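Local coordinates for Two-component system sensor histidine kinase (Bacteroides thetaiotaomicron, PDB 3OTT), which probably serves as a membrane-spanning sensor histidine kinase and DNA-binding transcription regulator, whose extracellular propeller and beta-sandwich domains apparently sense saccharides, at residues Asn689-Arg694 and Ile726-Arg731; Ser675-Asp680 and Ile709-Tyr714; Asn146-Ile151 and Ile159-Tyr164; Asp104-Ala109 and Gly118-Leu123. One frame throughout, in Å; residues are numbered along the deposited sequence.

Interaction 1: Asn689-Arg694 and Ile726-Arg731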
loop_
_atom_site.group_PDB
_atom_site.type_symbol
_atom_site.label_atom_id
_atom_site.label_comp_id
_atom_site.label_asym_id
_atom_site.label_seq_id
_atom_site.Cartn_x
_atom_site.Cartn_y
_atom_site.Cartn_z
ATOM N N ASN B 689 -23.090 23.775 2.567
ATOM C CA ASN B 689 -23.494 23.810 1.174
ATOM C C ASN B 689 -25.039 24.059 1.005
ATOM O O ASN B 689 -25.802 23.981 1.966
ATOM C CB ASN B 689 -23.063 22.512 0.508
ATOM C CG ASN B 689 -21.535 22.401 0.381
ATOM O OD1 ASN B 689 -20.886 23.299 -0.125
ATOM N ND2 ASN B 689 -20.973 21.297 0.848
ATOM N N LYS B 690 -25.453 24.335 -0.227
ATOM C CA LYS B 690 -26.837 24.594 -0.600
ATOM C C LYS B 690 -27.368 23.454 -1.453
ATOM O O LYS B 690 -26.665 22.945 -2.318
ATOM C CB LYS B 690 -26.920 25.922 -1.353
ATOM C CG LYS B 690 -26.841 27.129 -0.425
ATOM C CD LYS B 690 -26.519 28.440 -1.162
ATOM C CE LYS B 690 -26.515 29.607 -0.145
ATOM N NZ LYS B 690 -26.032 30.936 -0.699
ATOM N N PHE B 691 -28.605 23.039 -1.191
ATOM C CA PHE B 691 -29.198 21.869 -1.871
ATOM C C PHE B 691 -30.499 22.183 -2.645
ATOM O O PHE B 691 -31.222 23.118 -2.339
ATOM C CB PHE B 691 -29.366 20.690 -0.863
ATOM C CG PHE B 691 -28.018 20.218 -0.245
ATOM C CD1 PHE B 691 -27.256 19.273 -0.876
ATOM C CD2 PHE B 691 -27.504 20.823 0.900
ATOM C CE1 PHE B 691 -26.002 18.894 -0.367
ATOM C CE2 PHE B 691 -26.235 20.453 1.439
ATOM C CZ PHE B 691 -25.498 19.498 0.825
ATOM N N VAL B 692 -30.756 21.411 -3.683
ATOM C CA VAL B 692 -31.998 21.465 -4.405
ATOM C C VAL B 692 -32.596 20.074 -4.332
ATOM O O VAL B 692 -31.878 19.078 -4.121
ATOM C CB VAL B 692 -31.816 21.912 -5.904
ATOM C CG1 VAL B 692 -31.657 23.439 -6.013
ATOM C CG2 VAL B 692 -30.659 21.223 -6.557
ATOM N N TYR B 693 -33.923 20.003 -4.441
ATOM C CA TYR B 693 -34.620 18.726 -4.379
ATOM C C TYR B 693 -35.859 18.774 -5.218
ATOM O O TYR B 693 -36.427 19.864 -5.459
ATOM C CB TYR B 693 -34.980 18.359 -2.930
ATOM C CG TYR B 693 -36.033 19.220 -2.260
ATOM C CD1 TYR B 693 -35.697 20.428 -1.660
ATOM C CD2 TYR B 693 -37.349 18.807 -2.204
ATOM C CE1 TYR B 693 -36.664 21.229 -1.039
ATOM C CE2 TYR B 693 -38.351 19.599 -1.599
ATOM C CZ TYR B 693 -38.003 20.795 -1.022
ATOM O OH TYR B 693 -38.964 21.549 -0.427
ATOM N N ARG B 694 -36.324 17.600 -5.619
ATOM C CA ARG B 694 -37.590 17.480 -6.333
ATOM C C ARG B 694 -38.149 16.082 -6.108
ATOM O O ARG B 694 -37.380 15.124 -5.923
ATOM C CB ARG B 694 -37.402 17.749 -7.832
ATOM C CG ARG B 694 -36.489 16.756 -8.516
ATOM C CD ARG B 694 -35.978 17.325 -9.836
ATOM N NE ARG B 694 -37.029 17.354 -10.861
ATOM C CZ ARG B 694 -37.078 18.244 -11.845
ATOM N NH1 ARG B 694 -36.140 19.187 -11.961
ATOM N NH2 ARG B 694 -38.061 18.197 -12.723
ATOM N N ILE B 726 -32.125 14.485 -4.706
ATOM C CA ILE B 726 -31.510 15.540 -3.937
ATOM C C ILE B 726 -30.148 15.853 -4.519
ATOM O O ILE B 726 -29.415 14.938 -4.847
ATOM C CB ILE B 726 -31.382 15.140 -2.457
ATOM C CG1 ILE B 726 -32.769 14.813 -1.882
ATOM C CG2 ILE B 726 -30.721 16.259 -1.654
ATOM C CD1 ILE B 726 -32.693 14.095 -0.526
ATOM N N SER B 727 -29.796 17.121 -4.689
ATOM C CA SER B 727 -28.485 17.445 -5.305
ATOM C C SER B 727 -27.892 18.705 -4.723
ATOM O O SER B 727 -28.613 19.612 -4.367
ATOM C CB SER B 727 -28.632 17.551 -6.852
ATOM O OG SER B 727 -27.361 17.707 -7.468
ATOM N N LYS B 728 -26.572 18.760 -4.621
ATOM C CA LYS B 728 -25.868 19.953 -4.179
ATOM C C LYS B 728 -26.023 21.020 -5.232
ATOM O O LYS B 728 -25.884 20.718 -6.405
ATOM C CB LYS B 728 -24.363 19.680 -4.037
ATOM C CG LYS B 728 -23.630 20.757 -3.164
ATOM C CD LYS B 728 -22.175 21.054 -3.556
ATOM C CE LYS B 728 -21.274 19.829 -3.458
ATOM N NZ LYS B 728 -19.841 20.187 -3.187
ATOM N N LEU B 729 -26.274 22.257 -4.812
ATOM C CA LEU B 729 -26.241 23.420 -5.706
ATOM C C LEU B 729 -24.787 23.817 -5.995
ATOM O O LEU B 729 -24.028 24.188 -5.098
ATOM C CB LEU B 729 -27.044 24.588 -5.115
ATOM C CG LEU B 729 -27.476 25.745 -6.012
ATOM C CD1 LEU B 729 -28.516 25.298 -7.075
ATOM C CD2 LEU B 729 -28.019 26.909 -5.162
ATOM N N GLU B 730 -24.395 23.694 -7.253
ATOM C CA GLU B 730 -23.012 23.875 -7.652
ATOM C C GLU B 730 -22.679 25.380 -7.653
ATOM O O GLU B 730 -23.584 26.210 -7.637
ATOM C CB GLU B 730 -22.826 23.231 -9.031
ATOM C CG GLU B 730 -21.463 22.634 -9.348
ATOM C CD GLU B 730 -20.958 21.557 -8.357
ATOM O OE1 GLU B 730 -21.756 20.732 -7.830
ATOM O OE2 GLU B 730 -19.719 21.540 -8.141
ATOM N N ARG B 731 -21.394 25.735 -7.669
ATOM C CA ARG B 731 -20.984 27.153 -7.597
ATOM C C ARG B 731 -21.469 28.062 -8.749
ATOM O O ARG B 731 -21.670 29.259 -8.557
ATOM C CB ARG B 731 -19.479 27.256 -7.357
ATOM C CG ARG B 731 -19.088 26.784 -5.932
ATOM C CD ARG B 731 -17.683 26.188 -5.856
ATOM N NE ARG B 731 -16.624 27.202 -5.892
ATOM C CZ ARG B 731 -15.958 27.565 -6.988
ATOM N NH1 ARG B 731 -16.252 27.005 -8.159
ATOM N NH2 ARG B 731 -14.999 28.487 -6.915
#
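Asn689 meets Lys728 through aliphatic carbon alone, CB to CG at 4.1 Å; its ND2 is engaged by Asp680. At Lys690 the backbone carbonyl takes the N-H of Leu729, with 2.6 Å between Lys690 O and Leu729 N and an N-H...O angle of 167°. The Lys690 side chain then runs out extended and away from the partner strand. Phe691 and Lys728 form a non-hydrogen-bonded antiparallel pair: ring atom CD1 of Phe691 lies 3.6 Å from CA of Lys728, and the two side chains slant across each other. Val692 and Ser727 are the hydrogen-bonded pair, with Val692 N to Ser727 O at 2.9 Å and the return bond from Ser727 N to Val692 O of equal length. With Val692 CG1 anti to the carbonyl carbon (chi1 -80°), this methyl reaches Leu729 CD1 at 3.8 Å, the two side chains crossing at about a right angle. Next comes the non-hydrogen-bonded pair of Tyr693 and Ile726, with Tyr693 CB 4.3 Å from Ile726 CG1, on the face that meets Ile712 of strand 711-714. Three backbone bonds therefore set the register of these Y_Y_Y domain strands, while the side chains add apolar contact on both faces and leave the charged lysine ends outside the pairing.

Interaction 2: Ser675-Asp680 and Ile709-Tyr714; sequences SFELSD and INRITY
Glu677 and Arg711 form a salt bridge, with 2.9 Å between Glu677 OE2 and Arg711 NH2. The bond is bent, N-H...O being 135°, and the oxygen stands 32° out of the guanidinium plane, with the carboxylate turned 42° against it. OE2 also receives the hydroxyl of Tyr642, whose ring makes a cation-pi contact with Arg711. A leucine in place of Arg711 would probably leave the buried Glu677 carboxylate without its charged mate. The second oxygen, Glu677 OE1, accepts a hydrogen bond from a water at 2.7 Å, and that water accepts from Asn710 ND2. Asn710 grips the backbone of Leu678 twice: ND2 donates to Leu678 O at 3.0 Å, with the acceptor in the amide plane, and Asn710 O accepts from Leu678 N at 3.0 Å. Further along, Ile712 N reaches Phe676 O at 2.7 Å, answered by Phe676 N to Ile712 O at 3.0 Å; that same carbonyl O lies at the edge of the Phe676 ring. On the face shared by Phe676 and Ile712, Leu678 CD2 packs on Ile712 CD1 at 3.7 Å, the side chains at about a right angle. Strand 711-714 is the last of its sheet and strand 637-643 flanks 674-679 on the other side, while the Leu678-Ile712 face meets Ile726 of strand 720-728, and Ile712 also touches Tyr693 of strand 691-696, in the facing sheet of the sandwich.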
loop_
_atom_site.group_PDB
_atom_site.type_symbol
_atom_site.label_atom_id
_atom_site.label_comp_id
_atom_site.label_asym_id
_atom_site.label_seq_id
_atom_site.Cartn_x
_atom_site.Cartn_y
_atom_site.Cartn_z
ATOM N N SER B 675 -40.985 13.406 6.218
ATOM C CA SER B 675 -39.825 14.309 6.244
ATOM C C SER B 675 -38.547 13.523 6.186
ATOM O O SER B 675 -38.505 12.383 6.581
ATOM C CB SER B 675 -39.796 15.240 7.445
ATOM O OG SER B 675 -40.804 16.181 7.343
ATOM N N PHE B 676 -37.525 14.167 5.677
ATOM C CA PHE B 676 -36.248 13.557 5.358
ATOM C C PHE B 676 -35.243 14.613 5.792
ATOM O O PHE B 676 -35.396 15.793 5.396
ATOM C CB PHE B 676 -36.120 13.353 3.830
ATOM C CG PHE B 676 -37.152 12.405 3.247
ATOM C CD1 PHE B 676 -38.353 12.881 2.731
ATOM C CD2 PHE B 676 -36.944 11.039 3.258
ATOM C CE1 PHE B 676 -39.359 11.971 2.195
ATOM C CE2 PHE B 676 -37.914 10.160 2.711
ATOM C CZ PHE B 676 -39.136 10.655 2.198
ATOM N N GLU B 677 -34.250 14.221 6.595
ATOM C CA GLU B 677 -33.063 15.048 6.795
ATOM C C GLU B 677 -31.963 14.502 5.939
ATOM O O GLU B 677 -31.839 13.311 5.782
ATOM C CB GLU B 677 -32.614 15.072 8.257
ATOM C CG GLU B 677 -33.600 15.832 9.106
ATOM C CD GLU B 677 -33.308 15.740 10.574
ATOM O OE1 GLU B 677 -32.272 15.135 10.955
ATOM O OE2 GLU B 677 -34.137 16.263 11.349
ATOM N N LEU B 678 -31.132 15.391 5.444
ATOM C CA LEU B 678 -30.071 15.043 4.495
ATOM C C LEU B 678 -28.755 15.611 5.045
ATOM O O LEU B 678 -28.764 16.619 5.757
ATOM C CB LEU B 678 -30.391 15.644 3.099
ATOM C CG LEU B 678 -30.324 17.171 2.976
ATOM C CD1 LEU B 678 -28.924 17.675 2.562
ATOM C CD2 LEU B 678 -31.323 17.658 1.981
ATOM N N SER B 679 -27.633 15.010 4.714
ATOM C CA SER B 679 -26.355 15.659 5.051
ATOM C C SER B 679 -25.247 15.170 4.133
ATOM O O SER B 679 -25.252 14.013 3.724
ATOM C CB SER B 679 -25.992 15.356 6.514
ATOM O OG SER B 679 -24.655 15.737 6.790
ATOM N N ASP B 680 -24.285 16.021 3.836
ATOM C CA ASP B 680 -23.068 15.600 3.183
ATOM C C ASP B 680 -21.885 15.646 4.191
ATOM O O ASP B 680 -20.710 15.702 3.803
ATOM C CB ASP B 680 -22.787 16.470 1.966
ATOM C CG ASP B 680 -22.627 17.997 2.309
ATOM O OD1 ASP B 680 -22.857 18.468 3.474
ATOM O OD2 ASP B 680 -22.288 18.750 1.349
ATOM N N ILE B 709 -31.161 24.808 6.374
ATOM C CA ILE B 709 -32.255 23.855 6.506
ATOM C C ILE B 709 -31.868 22.619 5.780
ATOM O O ILE B 709 -31.593 22.696 4.605
ATOM C CB ILE B 709 -33.601 24.452 6.000
ATOM C CG1 ILE B 709 -34.047 25.569 6.936
ATOM C CG2 ILE B 709 -34.734 23.419 5.938
ATOM C CD1 ILE B 709 -33.716 26.885 6.401
ATOM N N ASN B 710 -31.828 21.488 6.456
ATOM C CA ASN B 710 -31.499 20.264 5.750
ATOM C C ASN B 710 -32.662 19.298 5.807
ATOM O O ASN B 710 -32.459 18.107 5.665
ATOM C CB ASN B 710 -30.290 19.566 6.344
ATOM C CG ASN B 710 -30.556 19.082 7.730
ATOM O OD1 ASN B 710 -31.167 19.779 8.493
ATOM N ND2 ASN B 710 -30.093 17.880 8.075
ATOM N N ARG B 711 -33.860 19.804 6.060
ATOM C CA ARG B 711 -35.042 18.946 6.144
ATOM C C ARG B 711 -36.038 19.152 4.961
ATOM O O ARG B 711 -36.394 20.230 4.643
ATOM C CB ARG B 711 -35.758 19.088 7.501
ATOM C CG ARG B 711 -37.099 18.386 7.477
ATOM C CD ARG B 711 -37.882 18.524 8.726
ATOM N NE ARG B 711 -37.060 18.145 9.862
ATOM C CZ ARG B 711 -37.554 17.695 10.998
ATOM N NH1 ARG B 711 -38.862 17.515 11.107
ATOM N NH2 ARG B 711 -36.730 17.399 12.006
ATOM N N ILE B 712 -36.481 18.075 4.370
ATOM C CA ILE B 712 -37.336 18.107 3.210
ATOM C C ILE B 712 -38.689 17.497 3.600
ATOM O O ILE B 712 -38.721 16.403 4.116
ATOM C CB ILE B 712 -36.719 17.302 2.073
ATOM C CG1 ILE B 712 -35.489 18.051 1.517
ATOM C CG2 ILE B 712 -37.781 16.985 0.931
ATOM C CD1 ILE B 712 -34.692 17.191 0.489
ATOM N N THR B 713 -39.785 18.228 3.379
ATOM C CA THR B 713 -41.082 17.772 3.844
ATOM C C THR B 713 -42.141 17.736 2.714
ATOM O O THR B 713 -42.317 18.706 1.962
ATOM C CB THR B 713 -41.556 18.570 5.116
ATOM O OG1 THR B 713 -42.779 17.995 5.651
ATOM C CG2 THR B 713 -41.862 20.036 4.764
ATOM N N TYR B 714 -42.849 16.618 2.614
ATOM C CA TYR B 714 -44.006 16.514 1.711
ATOM C C TYR B 714 -45.194 16.076 2.506
ATOM O O TYR B 714 -45.070 15.224 3.350
ATOM C CB TYR B 714 -43.737 15.466 0.641
ATOM C CG TYR B 714 -42.907 16.008 -0.447
ATOM C CD1 TYR B 714 -41.527 15.805 -0.438
ATOM C CD2 TYR B 714 -43.462 16.761 -1.490
ATOM C CE1 TYR B 714 -40.703 16.328 -1.399
ATOM C CE2 TYR B 714 -42.605 17.298 -2.517
ATOM C CZ TYR B 714 -41.232 17.069 -2.440
ATOM O OH TYR B 714 -40.334 17.534 -3.377
HETATM O O HOH W 1 -29.955 16.417 10.600
#

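Interaction 3: Asn146-Ile151 and Ile159-Tyr164; sequences NTIYSI and IYVGTY
A classic beta bulge marks this hairpin of a beta-propeller blade: Tyr149 and Ser150, two successive residues, both face Gly162. The evidence is a carbonyl with two donors, Gly162 O receiving Tyr149 N at 2.9 Å and Ser150 N at a longer 3.2 Å. Ser150 O takes the N-H of Gly162 in return, at 2.7 Å, and Tyr164 N bonds to Thr147 O at the open end of the hairpin, away from its turn. Either side of the bulge the register differs by one residue, pairing Ile148 with Thr163 and Ile151 with Val161. These four side chains share one face of the sheet. There CD1 of Ile148 touches both Thr163 CG2, at 3.7 Å, and Val161 CG1, at 3.9 Å. Farther along, Ile151 CD1 presses on Ile159 CG2 at 3.5 Å, the two side chains crossing at a slant. This face turns to strands 105-111 and 114-119 of the preceding blade, where Ile151 touches Ala109 and Trp116; Ser150, on the other face, touches Leu196 of the next blade. Tyr149, of the bulge, and Tyr164 run side by side and point the same way. Tyr164 CG is anti to its backbone N (chi1 -179°), and the ring beyond it brings CD2 within 3.8 Å of Tyr149 OH.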
loop_
_atom_site.group_PDB
_atom_site.type_symbol
_atom_site.label_atom_id
_atom_site.label_comp_id
_atom_site.label_asym_id
_atom_site.label_seq_id
_atom_site.Cartn_x
_atom_site.Cartn_y
_atom_site.Cartn_z
ATOM N N ASN B 146 -5.676 -5.670 38.543
ATOM C CA ASN B 146 -6.788 -6.135 37.688
ATOM C C ASN B 146 -7.720 -5.008 37.241
ATOM O O ASN B 146 -8.577 -5.238 36.405
ATOM C CB ASN B 146 -7.638 -7.175 38.445
ATOM C CG ASN B 146 -6.837 -8.458 38.760
ATOM O OD1 ASN B 146 -6.145 -9.025 37.869
ATOM N ND2 ASN B 146 -6.890 -8.902 40.034
ATOM N N THR B 147 -7.572 -3.809 37.815
ATOM C CA THR B 147 -8.291 -2.630 37.322
ATOM C C THR B 147 -7.591 -1.969 36.132
ATOM O O THR B 147 -6.561 -1.324 36.310
ATOM C CB THR B 147 -8.558 -1.629 38.436
ATOM O OG1 THR B 147 -9.355 -2.276 39.424
ATOM C CG2 THR B 147 -9.390 -0.423 37.934
ATOM N N ILE B 148 -8.187 -2.099 34.943
ATOM C CA ILE B 148 -7.619 -1.660 33.682
ATOM C C ILE B 148 -8.276 -0.390 33.203
ATOM O O ILE B 148 -9.513 -0.346 33.096
ATOM C CB ILE B 148 -7.880 -2.719 32.588
ATOM C CG1 ILE B 148 -7.544 -4.125 33.084
ATOM C CG2 ILE B 148 -7.088 -2.402 31.306
ATOM C CD1 ILE B 148 -6.092 -4.300 33.622
ATOM N N TYR B 149 -7.480 0.637 32.895
ATOM C CA TYR B 149 -8.039 1.887 32.359
ATOM C C TYR B 149 -7.738 2.161 30.892
ATOM O O TYR B 149 -8.395 2.961 30.282
ATOM C CB TYR B 149 -7.599 3.123 33.183
ATOM C CG TYR B 149 -8.082 3.106 34.588
ATOM C CD1 TYR B 149 -9.450 2.902 34.884
ATOM C CD2 TYR B 149 -7.210 3.327 35.619
ATOM C CE1 TYR B 149 -9.908 2.923 36.175
ATOM C CE2 TYR B 149 -7.636 3.306 36.917
ATOM C CZ TYR B 149 -9.000 3.123 37.202
ATOM O OH TYR B 149 -9.408 3.104 38.514
ATOM N N SER B 150 -6.675 1.581 30.362
ATOM C CA SER B 150 -6.241 1.932 29.015
ATOM C C SER B 150 -5.469 0.789 28.425
ATOM O O SER B 150 -4.667 0.158 29.100
ATOM C CB SER B 150 -5.330 3.164 29.046
ATOM O OG SER B 150 -5.113 3.571 27.669
ATOM N N ILE B 151 -5.796 0.471 27.193
ATOM C CA ILE B 151 -5.069 -0.504 26.419
ATOM C C ILE B 151 -4.905 -0.098 24.972
ATOM O O ILE B 151 -5.857 0.463 24.388
ATOM C CB ILE B 151 -5.451 -2.009 26.633
ATOM C CG1 ILE B 151 -5.307 -2.755 25.337
ATOM C CG2 ILE B 151 -6.779 -2.257 27.255
ATOM C CD1 ILE B 151 -5.147 -4.155 25.551
ATOM N N ILE B 159 1.323 -5.016 22.960
ATOM C CA ILE B 159 0.159 -4.619 23.727
ATOM C C ILE B 159 0.564 -3.975 25.023
ATOM O O ILE B 159 1.203 -4.627 25.862
ATOM C CB ILE B 159 -0.781 -5.806 24.013
ATOM C CG1 ILE B 159 -1.198 -6.547 22.726
ATOM C CG2 ILE B 159 -1.934 -5.389 24.847
ATOM C CD1 ILE B 159 -2.126 -5.769 21.784
ATOM N N TYR B 160 0.123 -2.715 25.205
ATOM C CA TYR B 160 0.421 -1.921 26.380
ATOM C C TYR B 160 -0.817 -1.803 27.223
ATOM O O TYR B 160 -1.871 -1.489 26.710
ATOM C CB TYR B 160 0.987 -0.533 25.998
ATOM C CG TYR B 160 2.420 -0.600 25.478
ATOM C CD1 TYR B 160 2.667 -0.798 24.151
ATOM C CD2 TYR B 160 3.510 -0.486 26.342
ATOM C CE1 TYR B 160 3.943 -0.832 23.649
ATOM C CE2 TYR B 160 4.822 -0.563 25.874
ATOM C CZ TYR B 160 5.022 -0.766 24.512
ATOM O OH TYR B 160 6.280 -0.852 23.993
ATOM N N VAL B 161 -0.706 -2.035 28.523
ATOM C CA VAL B 161 -1.880 -2.061 29.414
ATOM C C VAL B 161 -1.639 -1.112 30.602
ATOM O O VAL B 161 -0.745 -1.351 31.427
ATOM C CB VAL B 161 -2.135 -3.505 29.939
ATOM C CG1 VAL B 161 -3.330 -3.561 30.961
ATOM C CG2 VAL B 161 -2.308 -4.424 28.794
ATOM N N GLY B 162 -2.459 -0.057 30.700
ATOM C CA GLY B 162 -2.403 0.900 31.795
ATOM C C GLY B 162 -3.444 0.542 32.845
ATOM O O GLY B 162 -4.627 0.361 32.541
ATOM N N THR B 163 -3.023 0.482 34.099
ATOM C CA THR B 163 -3.853 -0.005 35.176
ATOM C C THR B 163 -3.929 0.990 36.335
ATOM O O THR B 163 -3.326 2.056 36.299
ATOM C CB THR B 163 -3.350 -1.371 35.757
ATOM O OG1 THR B 163 -2.233 -1.187 36.637
ATOM C CG2 THR B 163 -3.077 -2.466 34.666
ATOM N N TYR B 164 -4.698 0.615 37.350
ATOM C CA TYR B 164 -4.778 1.329 38.603
ATOM C C TYR B 164 -3.367 1.477 39.218
ATOM O O TYR B 164 -3.070 2.482 39.851
ATOM C CB TYR B 164 -5.707 0.552 39.547
ATOM C CG TYR B 164 -5.907 1.188 40.865
ATOM C CD1 TYR B 164 -5.417 0.596 42.022
ATOM C CD2 TYR B 164 -6.561 2.398 40.974
ATOM C CE1 TYR B 164 -5.561 1.190 43.241
ATOM C CE2 TYR B 164 -6.707 3.004 42.209
ATOM C CZ TYR B 164 -6.204 2.390 43.339
ATOM O OH TYR B 164 -6.382 2.999 44.587
#

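Interaction 4: Asp104-Ala109 and Gly118-Leu123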
loop_
_atom_site.group_PDB
_atom_site.type_symbol
_atom_site.label_atom_id
_atom_site.label_comp_id
_atom_site.label_asym_id
_atom_site.label_seq_id
_atom_site.Cartn_x
_atom_site.Cartn_y
_atom_site.Cartn_z
ATOM N N ASP B 104 -18.563 -3.625 33.554
ATOM C CA ASP B 104 -17.688 -2.458 33.856
ATOM C C ASP B 104 -16.439 -2.366 32.954
ATOM O O ASP B 104 -15.292 -2.193 33.444
ATOM C CB ASP B 104 -17.260 -2.476 35.341
ATOM C CG ASP B 104 -18.458 -2.571 36.293
ATOM O OD1 ASP B 104 -19.456 -1.787 36.102
ATOM O OD2 ASP B 104 -18.425 -3.436 37.225
ATOM N N VAL B 105 -16.665 -2.522 31.652
ATOM C CA VAL B 105 -15.665 -2.323 30.647
ATOM C C VAL B 105 -15.350 -0.817 30.510
ATOM O O VAL B 105 -16.288 0.071 30.488
ATOM C CB VAL B 105 -16.170 -2.897 29.337
ATOM C CG1 VAL B 105 -15.270 -2.548 28.183
ATOM C CG2 VAL B 105 -16.329 -4.444 29.459
ATOM N N ARG B 106 -14.057 -0.541 30.326
ATOM C CA ARG B 106 -13.556 0.816 30.363
ATOM C C ARG B 106 -12.706 1.081 29.138
ATOM O O ARG B 106 -12.555 2.222 28.735
ATOM C CB ARG B 106 -12.715 1.070 31.618
ATOM C CG ARG B 106 -13.474 1.214 32.909
ATOM C CD ARG B 106 -14.293 2.531 32.942
ATOM N NE ARG B 106 -15.075 2.630 34.185
ATOM C CZ ARG B 106 -16.212 1.966 34.386
ATOM N NH1 ARG B 106 -16.682 1.145 33.440
ATOM N NH2 ARG B 106 -16.901 2.132 35.519
ATOM N N THR B 107 -12.163 0.046 28.508
ATOM C CA THR B 107 -11.246 0.272 27.404
ATOM C C THR B 107 -11.225 -0.919 26.497
ATOM O O THR B 107 -11.414 -2.067 26.958
ATOM C CB THR B 107 -9.773 0.594 27.933
ATOM O OG1 THR B 107 -8.902 0.731 26.814
ATOM C CG2 THR B 107 -9.172 -0.626 28.796
ATOM N N MET B 108 -10.995 -0.690 25.204
ATOM C CA MET B 108 -11.015 -1.786 24.185
ATOM C C MET B 108 -9.956 -1.535 23.137
ATOM O O MET B 108 -9.699 -0.391 22.843
ATOM C CB MET B 108 -12.344 -1.877 23.475
ATOM C CG MET B 108 -13.534 -2.241 24.359
ATOM S SD MET B 108 -15.194 -2.484 23.527
ATOM C CE MET B 108 -15.546 -0.937 22.968
ATOM N N ALA B 109 -9.307 -2.586 22.611
ATOM C CA ALA B 109 -8.315 -2.419 21.549
ATOM C C ALA B 109 -8.294 -3.676 20.755
ATOM O O ALA B 109 -8.225 -4.781 21.342
ATOM C CB ALA B 109 -6.959 -2.140 22.123
ATOM N N GLY B 118 -10.508 -4.192 28.672
ATOM C CA GLY B 118 -10.106 -3.832 30.018
ATOM C C GLY B 118 -11.305 -3.387 30.863
ATOM O O GLY B 118 -12.094 -2.522 30.442
ATOM N N ALA B 119 -11.395 -3.916 32.073
ATOM C CA ALA B 119 -12.533 -3.681 32.944
ATOM C C ALA B 119 -12.104 -3.302 34.364
ATOM O O ALA B 119 -10.923 -3.362 34.711
ATOM C CB ALA B 119 -13.457 -4.940 32.967
ATOM N N LEU B 120 -13.066 -2.900 35.184
ATOM C CA LEU B 120 -12.781 -2.491 36.543
ATOM C C LEU B 120 -12.220 -3.641 37.340
ATOM O O LEU B 120 -11.458 -3.396 38.298
ATOM C CB LEU B 120 -14.020 -1.930 37.245
ATOM C CG LEU B 120 -14.339 -0.455 36.942
ATOM C CD1 LEU B 120 -15.325 0.120 37.979
ATOM C CD2 LEU B 120 -13.069 0.429 36.850
ATOM N N ASN B 121 -12.613 -4.878 36.993
ATOM C CA ASN B 121 -12.018 -6.047 37.661
ATOM C C ASN B 121 -11.442 -7.177 36.800
ATOM O O ASN B 121 -11.564 -8.326 37.150
ATOM C CB ASN B 121 -12.919 -6.586 38.814
ATOM C CG ASN B 121 -12.078 -7.377 39.928
ATOM O OD1 ASN B 121 -12.316 -8.570 40.203
ATOM N ND2 ASN B 121 -11.112 -6.692 40.534
ATOM N N GLY B 122 -10.782 -6.850 35.692
ATOM C CA GLY B 122 -10.007 -7.825 34.936
ATOM C C GLY B 122 -9.705 -7.372 33.505
ATOM O O GLY B 122 -10.274 -6.388 32.992
ATOM N N LEU B 123 -8.792 -8.107 32.876
ATOM C CA LEU B 123 -8.360 -7.895 31.535
ATOM C C LEU B 123 -8.691 -9.148 30.768
ATOM O O LEU B 123 -8.483 -10.275 31.283
ATOM C CB LEU B 123 -6.833 -7.646 31.472
ATOM C CG LEU B 123 -6.167 -7.486 30.099
ATOM C CD1 LEU B 123 -6.619 -6.169 29.396
ATOM C CD2 LEU B 123 -4.607 -7.556 30.194
#
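Gly118 lies so close under Thr107 that a side chain has no place there: a CB on Gly118 would stand 2.4 Å from Thr107 CG2, a clash, whereas the actual Gly118 CA is 3.6 Å from that methyl. The glycine is the single residue faced by both Arg106 and Thr107 in a classic beta bulge. Its carbonyl O takes Arg106 N at 2.8 Å, nearly along the C=O axis, and Thr107 N at 3.2 Å, more obliquely. Gly118 N donates to Thr107 O at 2.9 Å in a nearly straight bond (176°). Beyond the bulge Val105 pairs with Ala119, and Leu120 N reaches Asp104 O at 2.9 Å. The Arg106 chain bends at its second torsion (chi2 -69° for CD), and the guanidinium beyond lies with one face over Leu120. Leu120 CG sits above that plane, offset toward the rim, and Leu120 CD1 approaches Arg106 NH2 to 3.5 Å. The other terminal nitrogen, NH1, turns back to Val105 O at 3.2 Å, coming from above the carbonyl plane (72° out of it), while Tyr66 supplies a cation-pi contact. An alanine in place of Arg106 would probably leave the Leu120 methyls without the flat group they pack against and take from the Tyr66 ring its cationic partner. Backbone bonds thus fix the bulge in this propeller blade; the arginine, held by one hydrogen bond, aliphatic contact and an aromatic ring, lies against Leu120 at the partly exposed margin.

In the fold
Interactions 1 and 2 are strand pairs in the two facing sheets of the C-terminal sandwich, their centres 12 Å apart and their segments alternating along the chain. Tyr693 CB meets Ile712 CD1 at 3.6 Å, and Asn689 ND2 reaches Asp680 OD2 at 2.9 Å. Interactions 3 and 4 are hairpins of adjacent propeller blades, 8 Å apart between centres, joined by Thr147 OG1 to Leu120 O at 2.6 Å and Ile148 N to Ala119 O at 3.0 Å. The two pairs do not touch: the nearest atoms of interactions 2 and 4 are about 25 Å apart. The bound hexatantalum dodecabromide lies in a pocket lined by residues such as Glu32, Gln288 and Arg634, about 10 Å from the Lys728 side chain; Arg634 also bonds to Asp680 O.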